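Local atomic coordinates of lipid binding hydrolase (Escherichia coli, PDB entry 2IF6), a protein that probably acts as a lipid-binding hydrolase of the permuted papain-like amidase family, with a substrate not yet established. Residues V71-E76 / L174-K179; M126-Q131 / Q166-A171; I10-S15 / S29-T34. All coordinates share one frame; numbering follows the deposited sequence.

Contact 1 (V71-E76 / L174-K179); sequences VVRRVE and LTTVAK
A classic beta bulge joins Val72 to Val177 and Ala178, where the strand 71-75 meets the antiparallel strand 174-179 at the edge of the six-stranded sheet. Val72 N donates to Ala178 O (2.8 Å), whereas Val72 O accepts from Val177 N, so the extra residue shifts the register by one. Beyond the bulge Arg74 and Thr175 form a regular hydrogen-bonded pair, Arg74 N donating to Thr175 O at 2.9 Å and Thr175 N to Arg74 O.

At the bulge Val177 turns its side chain to Val72 and Arg74. With Val177 CG1 anti to the carbonyl carbon (chi1 -63°), CG2 falls between the backbone N and the carbonyl carbon; it touches Val72 CG1 at 3.5 Å and lies over one face of the Arg74 guanidinium, toward the rim. That guanidinium is held by a salt bridge from NE to Asp9.

On the sheet face of Arg73 and Thr176, Arg73 NH1 donates in the guanidinium plane to Thr176 OG1 (2.9 Å), and Leu174 O lies over one guanidinium face. Arg73 CB packs on Leu174 CD1 at 3.7 Å, while its NH2 bonds Phe169 O and the group makes a cation-pi contact with the Phe169 ring.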
loop_
_atom_site.group_PDB
_atom_site.type_symbol
_atom_site.label_atom_id
_atom_site.label_comp_id
_atom_site.label_asym_id
_atom_site.label_seq_id
_atom_site.Cartn_x
_atom_site.Cartn_y
_atom_site.Cartn_z
ATOM N N VAL A 71 -11.563 -0.746 1.301
ATOM C CA VAL A 71 -11.722 -0.407 2.722
ATOM C C VAL A 71 -10.730 0.698 2.982
ATOM O O VAL A 71 -9.651 0.742 2.343
ATOM C CB VAL A 71 -11.455 -1.618 3.648
ATOM C CG1 VAL A 71 -10.093 -2.222 3.385
ATOM C CG2 VAL A 71 -11.584 -1.217 5.141
ATOM N N VAL A 72 -11.091 1.608 3.888
ATOM C CA VAL A 72 -10.268 2.775 4.167
ATOM C C VAL A 72 -9.917 2.810 5.640
ATOM O O VAL A 72 -10.804 2.684 6.476
ATOM C CB VAL A 72 -11.021 4.084 3.806
ATOM C CG1 VAL A 72 -10.132 5.270 4.092
ATOM C CG2 VAL A 72 -11.428 4.084 2.299
ATOM N N ARG A 73 -8.634 3.007 5.958
ATOM C CA ARG A 73 -8.210 3.169 7.349
ATOM C C ARG A 73 -7.747 4.609 7.584
ATOM O O ARG A 73 -7.231 5.267 6.674
ATOM C CB ARG A 73 -7.069 2.209 7.669
ATOM C CG ARG A 73 -7.453 0.745 7.445
ATOM C CD ARG A 73 -8.164 0.184 8.665
ATOM N NE ARG A 73 -7.255 -0.437 9.613
ATOM C CZ ARG A 73 -7.664 -1.052 10.718
ATOM N NH1 ARG A 73 -8.972 -1.125 11.002
ATOM N NH2 ARG A 73 -6.770 -1.582 11.548
ATOM N N ARG A 74 -7.938 5.098 8.795
ATOM C CA ARG A 74 -7.483 6.448 9.150
ATOM C C ARG A 74 -6.901 6.457 10.541
ATOM O O ARG A 74 -7.343 5.696 11.409
ATOM C CB ARG A 74 -8.695 7.418 9.092
ATOM C CG ARG A 74 -8.394 8.833 9.671
ATOM C CD ARG A 74 -9.624 9.765 9.612
ATOM N NE ARG A 74 -10.167 9.840 8.250
ATOM C CZ ARG A 74 -11.389 10.265 7.948
ATOM N NH1 ARG A 74 -12.195 10.701 8.934
ATOM N NH2 ARG A 74 -11.784 10.300 6.669
ATOM N N VAL A 75 -5.953 7.363 10.809
ATOM C CA VAL A 75 -5.448 7.418 12.162
ATOM C C VAL A 75 -6.613 7.747 13.095
ATOM O O VAL A 75 -7.375 8.665 12.824
ATOM C CB VAL A 75 -4.298 8.447 12.293
ATOM C CG1 VAL A 75 -3.988 8.700 13.776
ATOM C CG2 VAL A 75 -3.058 7.937 11.493
ATOM N N GLU A 76 -6.736 6.994 14.185
ATOM C CA GLU A 76 -7.889 7.099 15.064
ATOM C C GLU A 76 -7.951 8.492 15.705
ATOM O O GLU A 76 -6.922 9.003 16.236
ATOM C CB GLU A 76 -7.875 6.007 16.145
ATOM C CG GLU A 76 -9.314 5.719 16.617
ATOM C CD GLU A 76 -9.385 4.778 17.772
ATOM O OE1 GLU A 76 -8.348 4.178 18.116
ATOM O OE2 GLU A 76 -10.493 4.600 18.309
ATOM N N LEU A 174 -4.630 2.775 13.598
ATOM C CA LEU A 174 -5.630 2.919 12.558
ATOM C C LEU A 174 -6.996 2.455 12.975
ATOM O O LEU A 174 -7.109 1.546 13.778
ATOM C CB LEU A 174 -5.170 2.210 11.270
ATOM C CG LEU A 174 -3.895 2.644 10.572
ATOM C CD1 LEU A 174 -3.741 1.855 9.276
ATOM C CD2 LEU A 174 -3.904 4.127 10.332
ATOM N N THR A 175 -8.022 3.104 12.457
ATOM C CA THR A 175 -9.368 2.616 12.609
ATOM C C THR A 175 -10.010 2.602 11.223
ATOM O O THR A 175 -9.584 3.367 10.355
ATOM C CB THR A 175 -10.183 3.574 13.575
ATOM O OG1 THR A 175 -11.435 2.980 13.864
ATOM C CG2 THR A 175 -10.447 4.944 12.941
ATOM N N THR A 176 -11.056 1.816 11.018
ATOM C CA THR A 176 -11.706 1.803 9.713
ATOM C C THR A 176 -12.762 2.909 9.579
ATOM O O THR A 176 -13.664 3.007 10.415
ATOM C CB THR A 176 -12.402 0.471 9.469
ATOM O OG1 THR A 176 -11.469 -0.601 9.562
ATOM C CG2 THR A 176 -13.101 0.478 8.129
ATOM N N VAL A 177 -12.695 3.686 8.503
ATOM C CA VAL A 177 -13.606 4.833 8.294
ATOM C C VAL A 177 -14.485 4.659 7.032
ATOM O O VAL A 177 -15.410 5.438 6.799
ATOM C CB VAL A 177 -12.840 6.175 8.234
ATOM C CG1 VAL A 177 -12.132 6.465 9.576
ATOM C CG2 VAL A 177 -11.857 6.198 7.050
ATOM N N ALA A 178 -14.199 3.632 6.220
ATOM C CA ALA A 178 -15.053 3.345 5.055
ATOM C C ALA A 178 -14.861 1.920 4.641
ATOM O O ALA A 178 -13.743 1.394 4.732
ATOM C CB ALA A 178 -14.732 4.243 3.905
ATOM N N LYS A 179 -15.942 1.278 4.200
ATOM C CA LYS A 179 -15.835 -0.105 3.792
ATOM C C LYS A 179 -16.894 -0.411 2.812
ATOM O O LYS A 179 -18.091 -0.320 3.137
ATOM C CB LYS A 179 -15.981 -1.049 4.972
ATOM C CG LYS A 179 -15.095 -2.237 4.819
ATOM C CD LYS A 179 -15.682 -3.462 5.413
ATOM C CE LYS A 179 -15.959 -3.297 6.868
ATOM N NZ LYS A 179 -16.784 -4.467 7.200
HETATM O O HOH W 1 -8.643 -1.417 14.329
#

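Contact 2 (M126-Q131 / Q166-A171); sequences MRVGEQ and QAVFDA
Val128, in the loop after helix 112-124, meets Val168 and Ala171 at the end of helix 165-169, and its side chain shows how a small surface can be closely fitted. From CB the chain forks. CG1 stands anti to the backbone N (chi1 -177°) and does the touching: it approaches Val168 CG1 at 3.8 Å, the two valines meeting at a slant, and presses on Ala171 CB at 3.4 Å, closer than usual van der Waals contact. Elsewhere the side chain of Val128 packs on Ile10 and on Tyr120 of helix 112-124, and Val168 rests on Ile10 and Phe12, which ties the loop and the helix to the same strand.

The backbone carries the rest. Val128 O points at Val168 CA (3.5 Å, a CA-H...O contact with 154° at the hydrogen); the contact buries this oxygen, and it has no hydrogen-bond partner in the model. Having no side chain, Gly129 brings its CA to 3.4 Å from Ala167 O and 4.3 Å from Val168 CA, at a positive phi (125°) that glycine readily adopts.

No direct hydrogen bond crosses between the segments. Instead, a water accepts from Glu130 N at 2.8 Å and donates to Ala167 O at 2.6 Å, while Ala167 CB lies 3.5 Å from Glu130 O. Trp117 NE1 of helix 112-124 hydrogen-bonds Gly129 O. This is a close loop-to-helix packing, in which a glycine allows the main chains to approach and one water bridges them beside the C-terminal turn of helix 165-169.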
loop_
_atom_site.group_PDB
_atom_site.type_symbol
_atom_site.label_atom_id
_atom_site.label_comp_id
_atom_site.label_asym_id
_atom_site.label_seq_id
_atom_site.Cartn_x
_atom_site.Cartn_y
_atom_site.Cartn_z
ATOM N N MET A 126 5.671 8.399 12.252
ATOM C CA MET A 126 4.837 7.269 12.654
ATOM C C MET A 126 5.263 6.037 11.861
ATOM O O MET A 126 5.477 6.124 10.653
ATOM C CB MET A 126 3.344 7.530 12.365
ATOM C CG MET A 126 2.710 8.732 13.082
ATOM S SD MET A 126 0.934 8.974 12.703
ATOM C CE MET A 126 0.368 7.309 12.495
ATOM N N ARG A 127 5.366 4.898 12.543
ATOM C CA ARG A 127 5.566 3.612 11.888
ATOM C C ARG A 127 4.204 2.931 11.777
ATOM O O ARG A 127 3.643 2.426 12.768
ATOM C CB ARG A 127 6.561 2.758 12.675
ATOM C CG ARG A 127 7.989 3.371 12.751
ATOM C CD ARG A 127 8.915 2.556 13.683
ATOM N NE ARG A 127 9.075 1.169 13.234
ATOM C CZ ARG A 127 10.086 0.723 12.483
ATOM N NH1 ARG A 127 11.064 1.543 12.102
ATOM N NH2 ARG A 127 10.123 -0.561 12.119
ATOM N N VAL A 128 3.641 2.969 10.580
ATOM C CA VAL A 128 2.293 2.473 10.352
ATOM C C VAL A 128 2.389 1.065 9.773
ATOM O O VAL A 128 2.177 0.856 8.587
ATOM C CB VAL A 128 1.469 3.427 9.442
ATOM C CG1 VAL A 128 0.032 2.933 9.281
ATOM C CG2 VAL A 128 1.404 4.851 10.081
ATOM N N GLY A 129 2.719 0.106 10.631
ATOM C CA GLY A 129 2.936 -1.260 10.181
ATOM C C GLY A 129 4.275 -1.854 10.543
ATOM O O GLY A 129 5.318 -1.157 10.574
ATOM N N GLU A 130 4.243 -3.157 10.833
ATOM C CA GLU A 130 5.427 -3.887 11.241
ATOM C C GLU A 130 6.188 -4.311 9.973
ATOM O O GLU A 130 5.582 -4.672 8.951
ATOM C CB GLU A 130 5.049 -5.111 12.086
ATOM C CG GLU A 130 4.327 -4.793 13.424
ATOM C CD GLU A 130 5.129 -3.833 14.324
ATOM O OE1 GLU A 130 6.204 -4.218 14.851
ATOM O OE2 GLU A 130 4.685 -2.675 14.482
ATOM N N GLN A 131 7.507 -4.222 10.032
ATOM C CA GLN A 131 8.351 -4.713 8.957
ATOM C C GLN A 131 8.738 -6.130 9.313
ATOM O O GLN A 131 8.886 -6.453 10.500
ATOM C CB GLN A 131 9.636 -3.899 8.873
ATOM C CG GLN A 131 9.508 -2.433 8.509
ATOM C CD GLN A 131 10.843 -1.678 8.607
ATOM O OE1 GLN A 131 11.843 -2.201 9.114
ATOM N NE2 GLN A 131 10.865 -0.451 8.115
ATOM N N GLN A 166 -1.216 -5.822 4.168
ATOM C CA GLN A 166 -1.834 -6.280 5.435
ATOM C C GLN A 166 -1.129 -5.677 6.661
ATOM O O GLN A 166 -1.786 -5.300 7.648
ATOM C CB GLN A 166 -1.848 -7.825 5.530
ATOM C CG GLN A 166 -2.703 -8.389 6.701
ATOM C CD GLN A 166 -4.193 -7.994 6.648
ATOM O OE1 GLN A 166 -4.852 -8.164 5.635
ATOM N NE2 GLN A 166 -4.722 -7.478 7.769
ATOM N N ALA A 167 0.199 -5.596 6.615
ATOM C CA ALA A 167 0.945 -5.004 7.728
ATOM C C ALA A 167 0.521 -3.560 7.990
ATOM O O ALA A 167 0.309 -3.209 9.139
ATOM C CB ALA A 167 2.407 -5.103 7.532
ATOM N N VAL A 168 0.349 -2.748 6.941
ATOM C CA VAL A 168 -0.094 -1.357 7.141
ATOM C C VAL A 168 -1.502 -1.353 7.691
ATOM O O VAL A 168 -1.823 -0.633 8.632
ATOM C CB VAL A 168 -0.081 -0.547 5.835
ATOM C CG1 VAL A 168 -0.591 0.902 6.091
ATOM C CG2 VAL A 168 1.330 -0.578 5.234
ATOM N N PHE A 169 -2.356 -2.208 7.130
ATOM C CA PHE A 169 -3.731 -2.239 7.595
ATOM C C PHE A 169 -3.828 -2.451 9.092
ATOM O O PHE A 169 -4.655 -1.822 9.752
ATOM C CB PHE A 169 -4.507 -3.371 6.895
ATOM C CG PHE A 169 -5.971 -3.388 7.228
ATOM C CD1 PHE A 169 -6.886 -2.714 6.401
ATOM C CD2 PHE A 169 -6.449 -4.063 8.355
ATOM C CE1 PHE A 169 -8.223 -2.692 6.693
ATOM C CE2 PHE A 169 -7.818 -4.049 8.656
ATOM C CZ PHE A 169 -8.706 -3.367 7.832
ATOM N N ASP A 170 -3.015 -3.363 9.617
ATOM C CA ASP A 170 -3.067 -3.802 11.013
ATOM C C ASP A 170 -2.261 -2.907 11.947
ATOM O O ASP A 170 -2.075 -3.243 13.139
ATOM C CB ASP A 170 -2.488 -5.206 11.100
ATOM C CG ASP A 170 -3.445 -6.268 10.598
ATOM O OD1 ASP A 170 -4.681 -6.043 10.599
ATOM O OD2 ASP A 170 -2.932 -7.337 10.247
ATOM N N ALA A 171 -1.761 -1.797 11.418
ATOM C CA ALA A 171 -1.056 -0.816 12.242
ATOM C C ALA A 171 -1.949 -0.369 13.427
ATOM O O ALA A 171 -3.169 -0.209 13.253
ATOM C CB ALA A 171 -0.638 0.357 11.402
HETATM O O HOH W 2 1.658 -4.305 11.068
#

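Contact 3 (I10-S15 / S29-T34); sequences IIFQIS and SDYSHT
Two central strands of the antiparallel sheet pair here, Phe12 opposite Thr34 and Gln13 opposite His33, and the pairing ends in a classic beta bulge. Gln13 O accepts from both Ser32 N (3.0 Å) and His33 N (3.1 Å), so two consecutive amides grip one carbonyl, while Gln13 N donates to His33 O. Just past the bulge Ser15 N donates to Ser32 OG at 2.7 Å, an oxygen also bonded to Ser20 OG.

Thr34 OG1, anti to its backbone N (chi1 -172°), donates to Ile11 O at 3.0 Å from above the carbonyl plane. The same oxygen lies over one face of the Phe12 ring, toward the rim. Phe12 CB meets the Tyr31 ring in an off-centre CH-pi contact, 3.8 Å from Tyr31 CD1.

On the sheet face of Gln13 and His33, the two side chains run side by side, and Gln13 OE1 meets the imidazole edge 3.2 Å from His33 CD2, while Gln13 NE2 bonds Trp61 O. His33 NE2 bonds Glu48 OE1 and its ring touches Cys112, a geometry consistent with a Cys-His-Glu catalytic triad, in which glutamate would stand where papain has asparagine; the paired strands and the bulge then probably help to position the imidazole.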
loop_
_atom_site.group_PDB
_atom_site.type_symbol
_atom_site.label_atom_id
_atom_site.label_comp_id
_atom_site.label_asym_id
_atom_site.label_seq_id
_atom_site.Cartn_x
_atom_site.Cartn_y
_atom_site.Cartn_z
ATOM N N ILE A 10 -5.791 5.743 4.324
ATOM C CA ILE A 10 -5.087 4.694 3.587
ATOM C C ILE A 10 -6.133 3.757 3.048
ATOM O O ILE A 10 -6.966 3.267 3.804
ATOM C CB ILE A 10 -4.076 3.955 4.486
ATOM C CG1 ILE A 10 -3.132 4.985 5.157
ATOM C CG2 ILE A 10 -3.276 2.930 3.647
ATOM C CD1 ILE A 10 -2.226 4.400 6.302
ATOM N N ILE A 11 -6.077 3.494 1.745
ATOM C CA ILE A 11 -7.138 2.756 1.089
ATOM C C ILE A 11 -6.576 1.446 0.512
ATOM O O ILE A 11 -5.443 1.437 0.032
ATOM C CB ILE A 11 -7.840 3.650 0.009
ATOM C CG1 ILE A 11 -9.085 2.946 -0.567
ATOM C CG2 ILE A 11 -6.853 4.125 -1.050
ATOM C CD1 ILE A 11 -10.062 3.846 -1.277
ATOM N N PHE A 12 -7.371 0.369 0.544
ATOM C CA PHE A 12 -6.877 -0.973 0.190
ATOM C C PHE A 12 -7.873 -1.579 -0.803
ATOM O O PHE A 12 -9.078 -1.289 -0.737
ATOM C CB PHE A 12 -6.796 -1.857 1.448
ATOM C CG PHE A 12 -5.879 -1.318 2.536
ATOM C CD1 PHE A 12 -4.614 -1.835 2.687
ATOM C CD2 PHE A 12 -6.300 -0.308 3.416
ATOM C CE1 PHE A 12 -3.751 -1.334 3.669
ATOM C CE2 PHE A 12 -5.396 0.188 4.430
ATOM C CZ PHE A 12 -4.182 -0.359 4.542
ATOM N N GLN A 13 -7.372 -2.413 -1.712
ATOM C CA GLN A 13 -8.209 -3.070 -2.679
ATOM C C GLN A 13 -7.542 -4.383 -3.084
ATOM O O GLN A 13 -6.393 -4.647 -2.715
ATOM C CB GLN A 13 -8.407 -2.162 -3.916
ATOM C CG GLN A 13 -7.143 -2.013 -4.779
ATOM C CD GLN A 13 -7.288 -1.107 -5.993
ATOM O OE1 GLN A 13 -6.348 -1.021 -6.762
ATOM N NE2 GLN A 13 -8.445 -0.453 -6.185
ATOM N N ILE A 14 -8.270 -5.151 -3.883
ATOM C CA ILE A 14 -7.756 -6.352 -4.521
ATOM C C ILE A 14 -7.294 -5.963 -5.914
ATOM O O ILE A 14 -8.113 -5.615 -6.796
ATOM C CB ILE A 14 -8.857 -7.431 -4.699
ATOM C CG1 ILE A 14 -9.575 -7.749 -3.380
ATOM C CG2 ILE A 14 -8.254 -8.699 -5.315
ATOM C CD1 ILE A 14 -10.805 -8.626 -3.616
ATOM N N SER A 15 -5.987 -6.009 -6.111
ATOM C CA SER A 15 -5.381 -5.797 -7.430
ATOM C C SER A 15 -5.886 -6.846 -8.464
ATOM O O SER A 15 -6.137 -8.008 -8.110
ATOM C CB SER A 15 -3.861 -5.891 -7.303
ATOM O OG SER A 15 -3.256 -5.930 -8.579
ATOM N N SER A 29 -3.879 -12.344 3.368
ATOM C CA SER A 29 -4.615 -11.087 3.335
ATOM C C SER A 29 -5.488 -11.082 2.114
ATOM O O SER A 29 -5.145 -11.726 1.118
ATOM C CB SER A 29 -3.615 -9.905 3.255
ATOM O OG SER A 29 -4.298 -8.655 3.171
ATOM N N ASP A 30 -6.599 -10.357 2.203
ATOM C CA ASP A 30 -7.381 -9.937 1.065
ATOM C C ASP A 30 -6.787 -8.761 0.272
ATOM O O ASP A 30 -7.205 -8.520 -0.842
ATOM C CB ASP A 30 -8.772 -9.520 1.541
ATOM C CG ASP A 30 -9.594 -10.702 2.084
ATOM O OD1 ASP A 30 -9.350 -11.849 1.622
ATOM O OD2 ASP A 30 -10.483 -10.450 2.961
ATOM N N TYR A 31 -5.859 -8.008 0.846
ATOM C CA TYR A 31 -5.430 -6.741 0.244
ATOM C C TYR A 31 -4.187 -6.976 -0.578
ATOM O O TYR A 31 -3.187 -7.495 -0.064
ATOM C CB TYR A 31 -5.123 -5.667 1.318
ATOM C CG TYR A 31 -6.207 -5.625 2.345
ATOM C CD1 TYR A 31 -7.533 -5.589 1.948
ATOM C CD2 TYR A 31 -5.917 -5.700 3.717
ATOM C CE1 TYR A 31 -8.569 -5.620 2.871
ATOM C CE2 TYR A 31 -6.952 -5.727 4.639
ATOM C CZ TYR A 31 -8.267 -5.686 4.185
ATOM O OH TYR A 31 -9.304 -5.695 5.052
ATOM N N SER A 32 -4.231 -6.573 -1.831
ATOM C CA SER A 32 -3.053 -6.702 -2.655
ATOM C C SER A 32 -2.602 -5.397 -3.309
ATOM O O SER A 32 -1.639 -5.397 -4.110
ATOM C CB SER A 32 -3.266 -7.840 -3.674
ATOM O OG SER A 32 -4.357 -7.546 -4.520
ATOM N N HIS A 33 -3.285 -4.286 -2.988
ATOM C CA HIS A 33 -2.811 -2.963 -3.401
ATOM C C HIS A 33 -3.259 -1.924 -2.390
ATOM O O HIS A 33 -4.289 -2.108 -1.754
ATOM C CB HIS A 33 -3.341 -2.596 -4.786
ATOM C CG HIS A 33 -2.734 -1.347 -5.355
ATOM N ND1 HIS A 33 -1.371 -1.109 -5.346
ATOM C CD2 HIS A 33 -3.307 -0.267 -5.946
ATOM C CE1 HIS A 33 -1.134 0.065 -5.920
ATOM N NE2 HIS A 33 -2.291 0.600 -6.282
ATOM N N THR A 34 -2.466 -0.869 -2.204
ATOM C CA THR A 34 -2.818 0.195 -1.242
ATOM C C THR A 34 -2.363 1.548 -1.803
ATOM O O THR A 34 -1.475 1.609 -2.671
ATOM C CB THR A 34 -2.230 -0.109 0.169
ATOM O OG1 THR A 34 -2.718 0.819 1.144
ATOM C CG2 THR A 34 -0.736 -0.047 0.154
#

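How the contacts relate
The three contacts show how one fold varies its chemistry with depth. Contacts 1 and 3 belong to the same sheet, where strand 70-75 neighbours strand 10-13: Arg73 N and Phe12 N each bond across, to Ile10 O and Val71 O. Both are backbone ladders interrupted by a bulge, but contact 1 lies at the outer edge, with arginines and partly exposed residues, whereas contact 3 lies nearer the centre and includes the histidine of a possible catalytic triad. Contact 2 is mostly buried and apolar, with a water in place of direct bonds. Its helix touches the other two: Phe169 meets Tyr31 and Phe12, Leu174 CD1 packs against the helix end, and Gln166 OE1 bonds Ser29 OG.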